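PelA (Pseudomonas aeruginosa, PDB 5TCB) is an enzyme of the Pel exopolysaccharide system whose glycoside hydrolase domain, the part in this structure, probably cleaves glycosidic bonds, while the whole protein is probably also a deacetylase. Local coordinates at residues A38-F43 against D267-S272; S66-Y71 against G128-F133; V74-G79 against L134-S139; I195-D200 against D235-E240. One frame throughout, in Å; residues are numbered along the deposited sequence.

Interaction 1: residues A38-F43 against D267-S272; sequences AELSQF and DYLGVS
Phe43 meets Gly270 and Ser272 with the rim of its ring. Phe43 CE2 lies 3.7 Å from Ser272 CB, and that carbon sits near the ring plane. Phe43 CZ comes to 3.7 Å from Gly270 O, also at the edge. The second patch is made by Leu269, and both of its methyls take part. Leu269 CD1 touches Glu39 CB at 3.7 Å. Leu269 CD2 lies between Glu39 and Leu40, and meets Leu40 CD2 at 3.9 Å. The Glu39 and Leu269 side chains cross at about a right angle. Glu39 offers only its aliphatic part, because the chain bends at chi2 (87°) and carries the carboxylate away from Leu269.

The next shell holds these groups in place. Residues Leu40 to Phe43 form a type I turn, with Phe43 N bonded to Leu40 O at 3.1 Å. Leu269 is the centre of an inverse gamma turn. Ser272 OG stands anti to its own backbone N (chi1 -172°) and bonds to Pro259 O and Val27 N. It therefore ties the tail to both the first and the last strand of the (beta/alpha)8-barrel. Leu40 and Phe43 also rest on Ala28 of strand 27-30.

The contact thus lays the segment that follows the last strand against the first helix, across the closure of the barrel. Its chemistry is mainly apolar. The segments share no hydrogen bond, so van der Waals packing joins them, with Glu39 on the exposed side. The ring edge of Phe43, weakly positive in aromatic rings, probably suits the carbonyl oxygen of Gly270.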
loop_
_atom_site.group_PDB
_atom_site.type_symbol
_atom_site.label_atom_id
_atom_site.label_comp_id
_atom_site.label_asym_id
_atom_site.label_seq_id
_atom_site.Cartn_x
_atom_site.Cartn_y
_atom_site.Cartn_z
ATOM N N ALA A 38 19.623 5.886 -6.878
ATOM C CA ALA A 38 20.693 6.097 -5.907
ATOM C C ALA A 38 20.128 6.670 -4.607
ATOM O O ALA A 38 20.460 6.213 -3.502
ATOM C CB ALA A 38 21.756 7.025 -6.500
ATOM N N GLU A 39 19.273 7.682 -4.724
ATOM C CA GLU A 39 18.666 8.304 -3.550
ATOM C C GLU A 39 17.697 7.360 -2.834
ATOM O O GLU A 39 17.718 7.261 -1.602
ATOM C CB GLU A 39 17.976 9.605 -3.971
ATOM C CG GLU A 39 18.961 10.702 -4.381
ATOM C CD GLU A 39 19.375 10.664 -5.847
ATOM O OE1 GLU A 39 18.963 9.758 -6.601
ATOM O OE2 GLU A 39 20.138 11.571 -6.251
ATOM N N LEU A 40 16.871 6.635 -3.580
ATOM C CA LEU A 40 15.940 5.711 -2.955
ATOM C C LEU A 40 16.654 4.577 -2.242
ATOM O O LEU A 40 16.138 4.049 -1.249
ATOM C CB LEU A 40 14.975 5.182 -4.011
ATOM C CG LEU A 40 13.934 6.195 -4.499
ATOM C CD1 LEU A 40 13.221 5.662 -5.706
ATOM C CD2 LEU A 40 12.929 6.472 -3.390
ATOM N N SER A 41 17.839 4.200 -2.720
ATOM C CA SER A 41 18.571 3.070 -2.150
ATOM C C SER A 41 19.015 3.298 -0.726
ATOM O O SER A 41 19.394 2.328 -0.059
ATOM C CB SER A 41 19.810 2.756 -2.985
ATOM O OG SER A 41 20.893 3.649 -2.705
ATOM N N GLN A 42 18.973 4.531 -0.237
ATOM C CA GLN A 42 19.371 4.815 1.133
ATOM C C GLN A 42 18.242 4.640 2.135
ATOM O O GLN A 42 18.477 4.765 3.336
ATOM C CB GLN A 42 19.955 6.227 1.218
ATOM C CG GLN A 42 21.164 6.362 0.323
ATOM C CD GLN A 42 22.236 5.321 0.639
ATOM O OE1 GLN A 42 22.871 5.373 1.691
ATOM N NE2 GLN A 42 22.413 4.354 -0.241
ATOM N N PHE A 43 17.038 4.309 1.673
ATOM C CA PHE A 43 15.923 3.936 2.541
ATOM C C PHE A 43 15.948 2.424 2.732
ATOM O O PHE A 43 16.373 1.679 1.853
ATOM C CB PHE A 43 14.572 4.369 1.935
ATOM C CG PHE A 43 14.378 5.862 1.852
ATOM C CD1 PHE A 43 14.896 6.582 0.778
ATOM C CD2 PHE A 43 13.638 6.533 2.808
ATOM C CE1 PHE A 43 14.691 7.944 0.679
ATOM C CE2 PHE A 43 13.436 7.906 2.718
ATOM C CZ PHE A 43 13.975 8.605 1.632
ATOM N N ASP A 267 5.685 11.126 -6.126
ATOM C CA ASP A 267 6.629 11.461 -7.180
ATOM C C ASP A 267 7.735 12.374 -6.661
ATOM O O ASP A 267 8.290 13.179 -7.414
ATOM C CB ASP A 267 5.895 12.114 -8.345
ATOM C CG ASP A 267 5.221 13.427 -7.966
ATOM O OD1 ASP A 267 5.247 13.816 -6.777
ATOM O OD2 ASP A 267 4.628 14.066 -8.867
ATOM N N TYR A 268 8.060 12.228 -5.374
ATOM C CA TYR A 268 8.852 13.187 -4.618
ATOM C C TYR A 268 9.730 12.433 -3.647
ATOM O O TYR A 268 9.289 11.458 -3.037
ATOM C CB TYR A 268 7.920 14.152 -3.866
ATOM C CG TYR A 268 8.545 15.088 -2.822
ATOM C CD1 TYR A 268 9.482 16.052 -3.159
ATOM C CD2 TYR A 268 8.106 15.051 -1.511
ATOM C CE1 TYR A 268 10.002 16.931 -2.187
ATOM C CE2 TYR A 268 8.603 15.901 -0.545
ATOM C CZ TYR A 268 9.529 16.852 -0.874
ATOM O OH TYR A 268 9.993 17.698 0.103
ATOM N N LEU A 269 10.971 12.901 -3.481
ATOM C CA LEU A 269 11.863 12.320 -2.484
ATOM C C LEU A 269 11.488 12.902 -1.119
ATOM O O LEU A 269 12.136 13.798 -0.578
ATOM C CB LEU A 269 13.315 12.568 -2.865
ATOM C CG LEU A 269 13.922 11.625 -3.893
ATOM C CD1 LEU A 269 15.264 12.154 -4.365
ATOM C CD2 LEU A 269 14.073 10.216 -3.286
ATOM N N GLY A 270 10.425 12.343 -0.554
ATOM C CA GLY A 270 9.944 12.737 0.752
ATOM C C GLY A 270 10.883 12.283 1.851
ATOM O O GLY A 270 11.976 11.766 1.618
ATOM N N VAL A 271 10.429 12.476 3.095
ATOM C CA VAL A 271 11.303 12.312 4.238
ATOM C C VAL A 271 10.805 11.220 5.167
ATOM O O VAL A 271 9.611 11.111 5.459
ATOM C CB VAL A 271 11.455 13.644 4.977
ATOM C CG1 VAL A 271 12.226 14.605 4.089
ATOM C CG2 VAL A 271 10.131 14.210 5.314
ATOM N N SER A 272 11.746 10.454 5.674
ATOM C CA SER A 272 11.511 9.419 6.659
ATOM C C SER A 272 12.257 9.662 7.961
ATOM O O SER A 272 11.781 9.246 9.012
ATOM C CB SER A 272 11.892 8.029 6.075
ATOM O OG SER A 272 11.503 6.970 6.955
#

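Interaction 2: residues S66-Y71 against G128-F133; sequences STPFAY and GYAGLF
Ala70 and Tyr129 pack tightly where two neighbouring parallel strands of the (beta/alpha)8-barrel, 67-73 and 131-135, begin to pair. Helix 111-126 lies between these strands in the chain and covers one face of the pair. Ala70 CB sits over the middle of the Tyr129 ring, 3.7 Å from its centroid and 10° off the normal, a CH-pi contact. Leu132 lies on the same face as Ala70, and Leu124 of the helix touches Ala70, Tyr129 and Leu132.

The backbones are firmly joined here. Ala70 N bonds to Gly131 O at 3.0 Å, and Phe133 N bonds to Ala70 O at 2.9 Å. The other face carries Phe69, Tyr71 and Phe133. Gly131 has no side chain, and the Phe69 ring lies obliquely against its backbone, with Phe69 CD2 at 3.5 Å from Gly131 C. Phe133 also meets Phe29 and Phe172 edge-to-face, so this face belongs to the aromatic interior.

The two ends are partly exposed. Tyr71 and Phe133 meet loosely, with their CD2 atoms 4.1 Å apart. At the start of the strands the pairing is uneven. Ala130 N is well held by Pro68 O at 2.8 Å, but Gly131 N reaches that oxygen only weakly. Thr67 and Ala130 close this end. Thr67 OG1 stands beside its backbone N (chi1 -61°), which turns the methyl to Ala130: Thr67 CG2 lies 3.6 Å from Ala130 CB.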
loop_
_atom_site.group_PDB
_atom_site.type_symbol
_atom_site.label_atom_id
_atom_site.label_comp_id
_atom_site.label_asym_id
_atom_site.label_seq_id
_atom_site.Cartn_x
_atom_site.Cartn_y
_atom_site.Cartn_z
ATOM N N SER A 66 18.947 -2.041 0.219
ATOM C CA SER A 66 17.535 -1.724 0.342
ATOM C C SER A 66 16.681 -2.955 0.048
ATOM O O SER A 66 17.138 -3.943 -0.529
ATOM C CB SER A 66 17.199 -0.563 -0.602
ATOM O OG SER A 66 15.907 -0.059 -0.345
ATOM N N THR A 67 15.450 -2.910 0.534
ATOM C CA THR A 67 14.483 -3.987 0.346
ATOM C C THR A 67 13.372 -3.469 -0.555
ATOM O O THR A 67 12.563 -2.641 -0.110
ATOM C CB THR A 67 13.924 -4.457 1.697
ATOM O OG1 THR A 67 14.983 -4.957 2.514
ATOM C CG2 THR A 67 12.948 -5.595 1.554
ATOM N N PRO A 68 13.328 -3.871 -1.820
ATOM C CA PRO A 68 12.347 -3.299 -2.744
ATOM C C PRO A 68 11.050 -4.082 -2.781
ATOM O O PRO A 68 11.039 -5.310 -2.868
ATOM C CB PRO A 68 13.077 -3.356 -4.087
ATOM C CG PRO A 68 13.907 -4.587 -3.995
ATOM C CD PRO A 68 14.366 -4.635 -2.536
ATOM N N PHE A 69 9.963 -3.326 -2.711
ATOM C CA PHE A 69 8.588 -3.834 -2.766
ATOM C C PHE A 69 7.904 -3.314 -4.020
ATOM O O PHE A 69 8.075 -2.148 -4.386
ATOM C CB PHE A 69 7.759 -3.361 -1.567
ATOM C CG PHE A 69 8.176 -3.940 -0.251
ATOM C CD1 PHE A 69 9.328 -3.512 0.363
ATOM C CD2 PHE A 69 7.404 -4.916 0.383
ATOM C CE1 PHE A 69 9.713 -4.055 1.594
ATOM C CE2 PHE A 69 7.752 -5.436 1.577
ATOM C CZ PHE A 69 8.924 -5.020 2.200
ATOM N N ALA A 70 7.095 -4.162 -4.657
ATOM C CA ALA A 70 6.284 -3.756 -5.798
ATOM C C ALA A 70 4.844 -3.478 -5.361
ATOM O O ALA A 70 4.244 -4.262 -4.603
ATOM C CB ALA A 70 6.293 -4.830 -6.881
ATOM N N TYR A 71 4.316 -2.347 -5.834
ATOM C CA TYR A 71 2.907 -2.006 -5.645
ATOM C C TYR A 71 1.997 -3.046 -6.272
ATOM O O TYR A 71 2.164 -3.433 -7.429
ATOM C CB TYR A 71 2.644 -0.630 -6.237
ATOM C CG TYR A 71 1.219 -0.169 -6.092
ATOM C CD1 TYR A 71 0.301 -0.421 -7.092
ATOM C CD2 TYR A 71 0.805 0.489 -4.967
ATOM C CE1 TYR A 71 -1.022 -0.016 -6.964
ATOM C CE2 TYR A 71 -0.528 0.911 -4.839
ATOM C CZ TYR A 71 -1.409 0.642 -5.844
ATOM O OH TYR A 71 -2.743 1.018 -5.753
ATOM N N GLY A 128 12.625 -9.962 -9.032
ATOM C CA GLY A 128 13.559 -9.708 -7.957
ATOM C C GLY A 128 13.002 -8.946 -6.791
ATOM O O GLY A 128 13.745 -8.687 -5.844
ATOM N N TYR A 129 11.719 -8.612 -6.786
ATOM C CA TYR A 129 11.178 -7.875 -5.656
ATOM C C TYR A 129 11.229 -8.723 -4.392
ATOM O O TYR A 129 11.006 -9.931 -4.406
ATOM C CB TYR A 129 9.737 -7.391 -5.946
ATOM C CG TYR A 129 9.767 -6.258 -6.921
ATOM C CD1 TYR A 129 10.041 -4.965 -6.492
ATOM C CD2 TYR A 129 9.584 -6.475 -8.283
ATOM C CE1 TYR A 129 10.115 -3.922 -7.387
ATOM C CE2 TYR A 129 9.674 -5.443 -9.182
ATOM C CZ TYR A 129 9.936 -4.161 -8.734
ATOM O OH TYR A 129 10.047 -3.105 -9.632
ATOM N N ALA A 130 11.529 -8.072 -3.275
ATOM C CA ALA A 130 11.549 -8.736 -1.979
ATOM C C ALA A 130 10.185 -8.815 -1.327
ATOM O O ALA A 130 10.028 -9.498 -0.306
ATOM C CB ALA A 130 12.508 -8.007 -1.054
ATOM N N GLY A 131 9.206 -8.113 -1.871
ATOM C CA GLY A 131 7.890 -8.091 -1.274
ATOM C C GLY A 131 6.926 -7.321 -2.144
ATOM O O GLY A 131 7.281 -6.774 -3.200
ATOM N N LEU A 132 5.675 -7.287 -1.655
ATOM C CA LEU A 132 4.582 -6.591 -2.299
ATOM C C LEU A 132 3.954 -5.623 -1.314
ATOM O O LEU A 132 3.796 -5.951 -0.135
ATOM C CB LEU A 132 3.493 -7.547 -2.737
ATOM C CG LEU A 132 3.907 -8.680 -3.672
ATOM C CD1 LEU A 132 2.765 -9.688 -3.875
ATOM C CD2 LEU A 132 4.377 -8.142 -4.987
ATOM N N PHE A 133 3.613 -4.437 -1.807
ATOM C CA PHE A 133 2.806 -3.488 -1.055
ATOM C C PHE A 133 1.374 -3.674 -1.519
ATOM O O PHE A 133 1.053 -3.396 -2.678
ATOM C CB PHE A 133 3.268 -2.052 -1.240
ATOM C CG PHE A 133 2.451 -1.066 -0.428
ATOM C CD1 PHE A 133 2.596 -1.008 0.936
ATOM C CD2 PHE A 133 1.546 -0.222 -1.025
ATOM C CE1 PHE A 133 1.859 -0.128 1.695
ATOM C CE2 PHE A 133 0.783 0.658 -0.250
ATOM C CZ PHE A 133 0.973 0.702 1.103
#

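Interaction 3: residues V74-G79 against L134-S139; sequences VGEFDG and LDTLDS
Thr136 OG1 is gripped by Gly75 N, which donates to it at 2.8 Å, and by a hydrogen bond with Ser73 OG. The hydroxyl stands between its own backbone N and carbonyl carbon (chi1 57°), and this turns it to the 74-79 chain. The contact joins the C-terminal end of strand 131-135 of the (beta/alpha)8-barrel, and the loop after it, to the residues that follow strand 67-73, including short strand 76-78. In barrels of this fold the C-terminal strand ends hold the active site.

One backbone bond continues past the end of strand 67-73. Val74 N points to Asp135 O at 3.0 Å with an angle of 164° at the hydrogen. Gly75 runs close against Thr136: Gly75 CA is 3.3 Å from Thr136 O, a CA-H...O contact.

Farther out, Ser139 OG donates to Glu76 OE2 at 2.6 Å. It meets the carboxylate from above its plane, 41° out of it. Ser103 OG bonds to the other oxygen, Glu76 OE1, so a serine on each oxygen fixes the rotation of the group. Thr136 CG2 packs across the same carboxylate carbon, Glu76 CD. Asp135 is set by Thr136 N and Asn174 on OD1 and by Tyr71 on OD2.

On its apolar side Val74 meets several neighbours, including Leu155 and Phe158 of helix 145-165. Val74 CB is 3.9 Å from Leu137 CD2, and Val74 CG2 is 3.9 Å from Leu134 CD2.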
loop_
_atom_site.group_PDB
_atom_site.type_symbol
_atom_site.label_atom_id
_atom_site.label_comp_id
_atom_site.label_asym_id
_atom_site.label_seq_id
_atom_site.Cartn_x
_atom_site.Cartn_y
_atom_site.Cartn_z
ATOM N N VAL A 74 -4.987 -4.834 -4.712
ATOM C CA VAL A 74 -5.699 -6.098 -4.532
ATOM C C VAL A 74 -7.198 -5.927 -4.697
ATOM O O VAL A 74 -7.867 -6.819 -5.225
ATOM C CB VAL A 74 -5.362 -6.694 -3.147
ATOM C CG1 VAL A 74 -6.176 -7.953 -2.849
ATOM C CG2 VAL A 74 -3.904 -7.012 -3.056
ATOM N N GLY A 75 -7.747 -4.790 -4.303
ATOM C CA GLY A 75 -9.189 -4.599 -4.342
ATOM C C GLY A 75 -9.745 -3.908 -5.571
ATOM O O GLY A 75 -10.964 -3.914 -5.795
ATOM N N GLU A 76 -8.875 -3.297 -6.370
ATOM C CA GLU A 76 -9.281 -2.463 -7.489
ATOM C C GLU A 76 -8.353 -2.703 -8.662
ATOM O O GLU A 76 -7.162 -2.959 -8.476
ATOM C CB GLU A 76 -9.221 -0.964 -7.120
ATOM C CG GLU A 76 -10.179 -0.572 -6.028
ATOM C CD GLU A 76 -10.146 0.901 -5.676
ATOM O OE1 GLU A 76 -9.450 1.697 -6.363
ATOM O OE2 GLU A 76 -10.825 1.251 -4.689
ATOM N N PHE A 77 -8.907 -2.596 -9.855
ATOM C CA PHE A 77 -8.129 -2.542 -11.080
ATOM C C PHE A 77 -8.046 -1.103 -11.568
ATOM O O PHE A 77 -9.077 -0.458 -11.806
ATOM C CB PHE A 77 -8.772 -3.428 -12.134
ATOM C CG PHE A 77 -8.040 -3.480 -13.443
ATOM C CD1 PHE A 77 -6.941 -4.305 -13.588
ATOM C CD2 PHE A 77 -8.441 -2.704 -14.504
ATOM C CE1 PHE A 77 -6.275 -4.374 -14.787
ATOM C CE2 PHE A 77 -7.773 -2.768 -15.712
ATOM C CZ PHE A 77 -6.693 -3.609 -15.844
ATOM N N ASP A 78 -6.823 -0.637 -11.793
ATOM C CA ASP A 78 -6.580 0.717 -12.286
ATOM C C ASP A 78 -6.546 0.690 -13.805
ATOM O O ASP A 78 -5.624 0.125 -14.402
ATOM C CB ASP A 78 -5.268 1.261 -11.730
ATOM N N GLY A 79 -7.544 1.302 -14.430
ATOM C CA GLY A 79 -7.561 1.438 -15.869
ATOM C C GLY A 79 -8.837 2.050 -16.406
ATOM O O GLY A 79 -9.865 2.060 -15.724
ATOM N N LEU A 134 0.544 -4.180 -0.639
ATOM C CA LEU A 134 -0.826 -4.575 -0.983
ATOM C C LEU A 134 -1.802 -3.448 -0.672
ATOM O O LEU A 134 -2.092 -3.154 0.497
ATOM C CB LEU A 134 -1.203 -5.861 -0.251
ATOM C CG LEU A 134 -0.252 -7.043 -0.490
ATOM C CD1 LEU A 134 -0.752 -8.256 0.299
ATOM C CD2 LEU A 134 -0.132 -7.371 -1.970
ATOM N N ASP A 135 -2.333 -2.837 -1.726
ATOM C CA ASP A 135 -3.234 -1.709 -1.608
ATOM C C ASP A 135 -4.682 -2.164 -1.793
ATOM O O ASP A 135 -4.980 -3.315 -2.148
ATOM C CB ASP A 135 -2.852 -0.651 -2.651
ATOM C CG ASP A 135 -3.385 0.737 -2.354
ATOM O OD1 ASP A 135 -3.811 1.034 -1.215
ATOM O OD2 ASP A 135 -3.356 1.563 -3.296
ATOM N N THR A 136 -5.571 -1.208 -1.556
ATOM C CA THR A 136 -7.037 -1.313 -1.681
ATOM C C THR A 136 -7.594 -2.556 -0.982
ATOM O O THR A 136 -8.500 -3.233 -1.471
ATOM C CB THR A 136 -7.494 -1.179 -3.145
ATOM O OG1 THR A 136 -6.878 -2.148 -3.990
ATOM C CG2 THR A 136 -7.177 0.218 -3.649
ATOM N N LEU A 137 -7.116 -2.788 0.238
ATOM C CA LEU A 137 -7.598 -3.871 1.083
ATOM C C LEU A 137 -8.913 -3.537 1.756
ATOM O O LEU A 137 -9.496 -4.420 2.405
ATOM C CB LEU A 137 -6.559 -4.218 2.163
ATOM C CG LEU A 137 -5.211 -4.645 1.592
ATOM C CD1 LEU A 137 -4.274 -5.026 2.752
ATOM C CD2 LEU A 137 -5.324 -5.813 0.611
ATOM N N ASP A 138 -9.395 -2.299 1.650
ATOM C CA ASP A 138 -10.677 -1.917 2.243
ATOM C C ASP A 138 -11.675 -1.431 1.200
ATOM O O ASP A 138 -12.737 -0.913 1.568
ATOM C CB ASP A 138 -10.479 -0.863 3.349
ATOM C CG ASP A 138 -9.800 0.400 2.871
ATOM O OD1 ASP A 138 -9.468 0.519 1.681
ATOM O OD2 ASP A 138 -9.593 1.295 3.710
ATOM N N SER A 139 -11.371 -1.595 -0.098
ATOM C CA SER A 139 -12.290 -1.147 -1.126
ATOM C C SER A 139 -13.567 -1.957 -1.133
ATOM O O SER A 139 -14.590 -1.462 -1.628
ATOM C CB SER A 139 -11.618 -1.193 -2.494
ATOM O OG SER A 139 -10.619 -0.180 -2.531
#

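Interaction 4: residues I195-D200 against D235-E240; sequences IHAGWD and DYLPPE
The Asp235 carboxylate is a flat group gripped by the backbone N-H groups of Ile195, His196 and Ala197. Ile195 N meets OD1 of Asp235 on the syn side at 2.8 Å, almost straight at 171°. His196 N meets OD2 of Asp235, also syn, at 2.8 Å. Ala197 N comes to the same OD2 from above the plane, again at 2.8 Å. The Tyr236 ring has the Gly198 carbonyl carbon at its edge. Trp199 CB approaches it obliquely, 3.7 Å from Tyr236 CD1. The His196 ring has Ile195 CG2 over one face; its NE2 bonds to Glu255.

The carboxylate gets there because Asp235 CG lies beside its own backbone N, anti to the carbonyl carbon (chi1 -80°). Next to it Tyr236 N bonds to Ala197 O at 2.8 Å. Farther on, a water donates to both Gly198 O and Tyr236 O, the latter at 2.7 Å. Ala197 CB packs on Leu237 CD2 at 4.0 Å, and Leu248 of helix 242-254 covers the same methyl. The OH of Tyr236 bonds to Glu193.

The contact joins the end of barrel strand 231-236 to the start of a small antiparallel hairpin, strands 197-200 and 205-208, which follows strand 187-192. Three bonds fix the rotation of the carboxylate and satisfy three consecutive backbone N-H groups. One side chain thus holds the loop that leads into the hairpin.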
loop_
_atom_site.group_PDB
_atom_site.type_symbol
_atom_site.label_atom_id
_atom_site.label_comp_id
_atom_site.label_asym_id
_atom_site.label_seq_id
_atom_site.Cartn_x
_atom_site.Cartn_y
_atom_site.Cartn_z
ATOM N N ILE A 195 -1.705 9.746 9.591
ATOM C CA ILE A 195 -1.751 9.864 11.048
ATOM C C ILE A 195 -2.041 11.309 11.444
ATOM O O ILE A 195 -3.043 11.583 12.119
ATOM C CB ILE A 195 -0.456 9.332 11.692
ATOM C CG1 ILE A 195 -0.255 7.835 11.399
ATOM C CG2 ILE A 195 -0.439 9.577 13.218
ATOM C CD1 ILE A 195 -1.417 6.920 11.814
ATOM N N HIS A 196 -1.202 12.253 11.031
ATOM C CA HIS A 196 -1.422 13.653 11.368
ATOM C C HIS A 196 -1.716 14.518 10.156
ATOM O O HIS A 196 -2.649 15.339 10.177
ATOM C CB HIS A 196 -0.200 14.229 12.096
ATOM C CG HIS A 196 0.067 13.600 13.424
ATOM N ND1 HIS A 196 -0.852 13.623 14.454
ATOM C CD2 HIS A 196 1.153 12.946 13.898
ATOM C CE1 HIS A 196 -0.344 12.996 15.502
ATOM N NE2 HIS A 196 0.873 12.583 15.192
ATOM N N ALA A 197 -0.905 14.379 9.111
ATOM C CA ALA A 197 -1.007 15.194 7.913
ATOM C C ALA A 197 -1.463 14.300 6.772
ATOM O O ALA A 197 -0.777 13.343 6.395
ATOM C CB ALA A 197 0.331 15.872 7.595
ATOM N N GLY A 198 -2.640 14.596 6.226
ATOM C CA GLY A 198 -3.220 13.749 5.217
ATOM C C GLY A 198 -3.530 14.487 3.931
ATOM O O GLY A 198 -3.282 15.691 3.778
ATOM N N TRP A 199 -4.090 13.714 3.002
ATOM C CA TRP A 199 -4.508 14.193 1.695
ATOM C C TRP A 199 -5.987 13.882 1.516
ATOM O O TRP A 199 -6.384 12.713 1.530
ATOM C CB TRP A 199 -3.695 13.530 0.590
ATOM C CG TRP A 199 -4.160 13.910 -0.750
ATOM C CD1 TRP A 199 -4.791 13.113 -1.656
ATOM C CD2 TRP A 199 -4.054 15.200 -1.348
ATOM N NE1 TRP A 199 -5.080 13.829 -2.787
ATOM C CE2 TRP A 199 -4.637 15.115 -2.624
ATOM C CE3 TRP A 199 -3.515 16.422 -0.930
ATOM C CZ2 TRP A 199 -4.695 16.202 -3.489
ATOM C CZ3 TRP A 199 -3.577 17.498 -1.786
ATOM C CH2 TRP A 199 -4.164 17.383 -3.052
ATOM N N ASP A 200 -6.789 14.925 1.328
ATOM C CA ASP A 200 -8.225 14.776 1.094
ATOM C C ASP A 200 -8.431 14.732 -0.413
ATOM O O ASP A 200 -8.475 15.773 -1.074
ATOM C CB ASP A 200 -8.983 15.927 1.746
ATOM C CG ASP A 200 -10.486 15.790 1.639
ATOM O OD1 ASP A 200 -11.173 16.391 2.487
ATOM O OD2 ASP A 200 -10.979 15.104 0.721
ATOM N N ASP A 235 2.106 9.992 5.603
ATOM C CA ASP A 235 1.529 11.315 5.736
ATOM C C ASP A 235 1.936 12.181 4.548
ATOM O O ASP A 235 2.879 11.884 3.814
ATOM C CB ASP A 235 1.964 11.960 7.059
ATOM C CG ASP A 235 1.142 11.466 8.248
ATOM O OD1 ASP A 235 0.683 10.294 8.218
ATOM O OD2 ASP A 235 0.957 12.254 9.197
ATOM N N TYR A 236 1.198 13.273 4.367
ATOM C CA TYR A 236 1.289 14.067 3.147
ATOM C C TYR A 236 1.500 15.533 3.487
ATOM O O TYR A 236 0.664 16.141 4.169
ATOM C CB TYR A 236 0.021 13.878 2.300
ATOM C CG TYR A 236 -0.095 12.476 1.764
ATOM C CD1 TYR A 236 -1.035 11.602 2.276
ATOM C CD2 TYR A 236 0.739 12.038 0.750
ATOM C CE1 TYR A 236 -1.135 10.298 1.771
ATOM C CE2 TYR A 236 0.669 10.734 0.255
ATOM C CZ TYR A 236 -0.280 9.890 0.767
ATOM O OH TYR A 236 -0.364 8.614 0.241
ATOM N N LEU A 237 2.620 16.093 2.999
ATOM C CA LEU A 237 2.900 17.529 3.045
ATOM C C LEU A 237 3.541 17.905 1.720
ATOM O O LEU A 237 4.307 17.112 1.158
ATOM C CB LEU A 237 3.830 17.936 4.196
ATOM C CG LEU A 237 3.205 17.917 5.588
ATOM C CD1 LEU A 237 4.275 18.147 6.641
ATOM C CD2 LEU A 237 2.102 18.978 5.717
ATOM N N PRO A 238 3.267 19.101 1.209
ATOM C CA PRO A 238 3.785 19.481 -0.108
ATOM C C PRO A 238 5.270 19.799 -0.057
ATOM O O PRO A 238 5.842 20.005 1.025
ATOM C CB PRO A 238 2.952 20.726 -0.459
ATOM C CG PRO A 238 2.658 21.346 0.870
ATOM C CD PRO A 238 2.398 20.146 1.775
ATOM N N PRO A 239 5.920 19.884 -1.214
ATOM C CA PRO A 239 7.382 20.055 -1.209
ATOM C C PRO A 239 7.838 21.319 -0.524
ATOM O O PRO A 239 8.917 21.328 0.089
ATOM C CB PRO A 239 7.742 20.057 -2.704
ATOM C CG PRO A 239 6.663 19.242 -3.332
ATOM C CD PRO A 239 5.417 19.585 -2.566
ATOM N N GLU A 240 7.089 22.420 -0.660
ATOM C CA GLU A 240 7.491 23.679 -0.047
ATOM C C GLU A 240 7.508 23.607 1.476
ATOM O O GLU A 240 8.159 24.446 2.110
ATOM C CB GLU A 240 6.592 24.816 -0.540
ATOM C CG GLU A 240 5.119 24.723 -0.158
ATOM C CD GLU A 240 4.270 23.962 -1.163
ATOM O OE1 GLU A 240 4.807 23.206 -2.020
ATOM O OE2 GLU A 240 3.025 24.103 -1.053
HETATM O O HOH W 1 -1.349 17.452 5.382
#

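Interactions 2, 3 and 4 all reach the eight-stranded parallel sheet of the barrel, and interaction 1 spans the junction of its first and last strands. Along the chain, interaction 1 encloses the others. Interactions 2 and 3 share strand 131-135 and are linked by Tyr71 OH and Asp135 OD2 at 2.6 Å. Interaction 1 joins interaction 2 through Phe43 O and Ser66 OG, 2.8 Å apart. It also touches interaction 4, where Tyr268 OH packs 3.8 Å from Pro239 CA. Centres of interactions 1 and 3 are about 24 Å apart, on opposite sides of the chain's centre. Interactions 3 and 4 lie at C-terminal strand ends, where such barrels carry their active sites; their nearest atoms are about 8 Å apart.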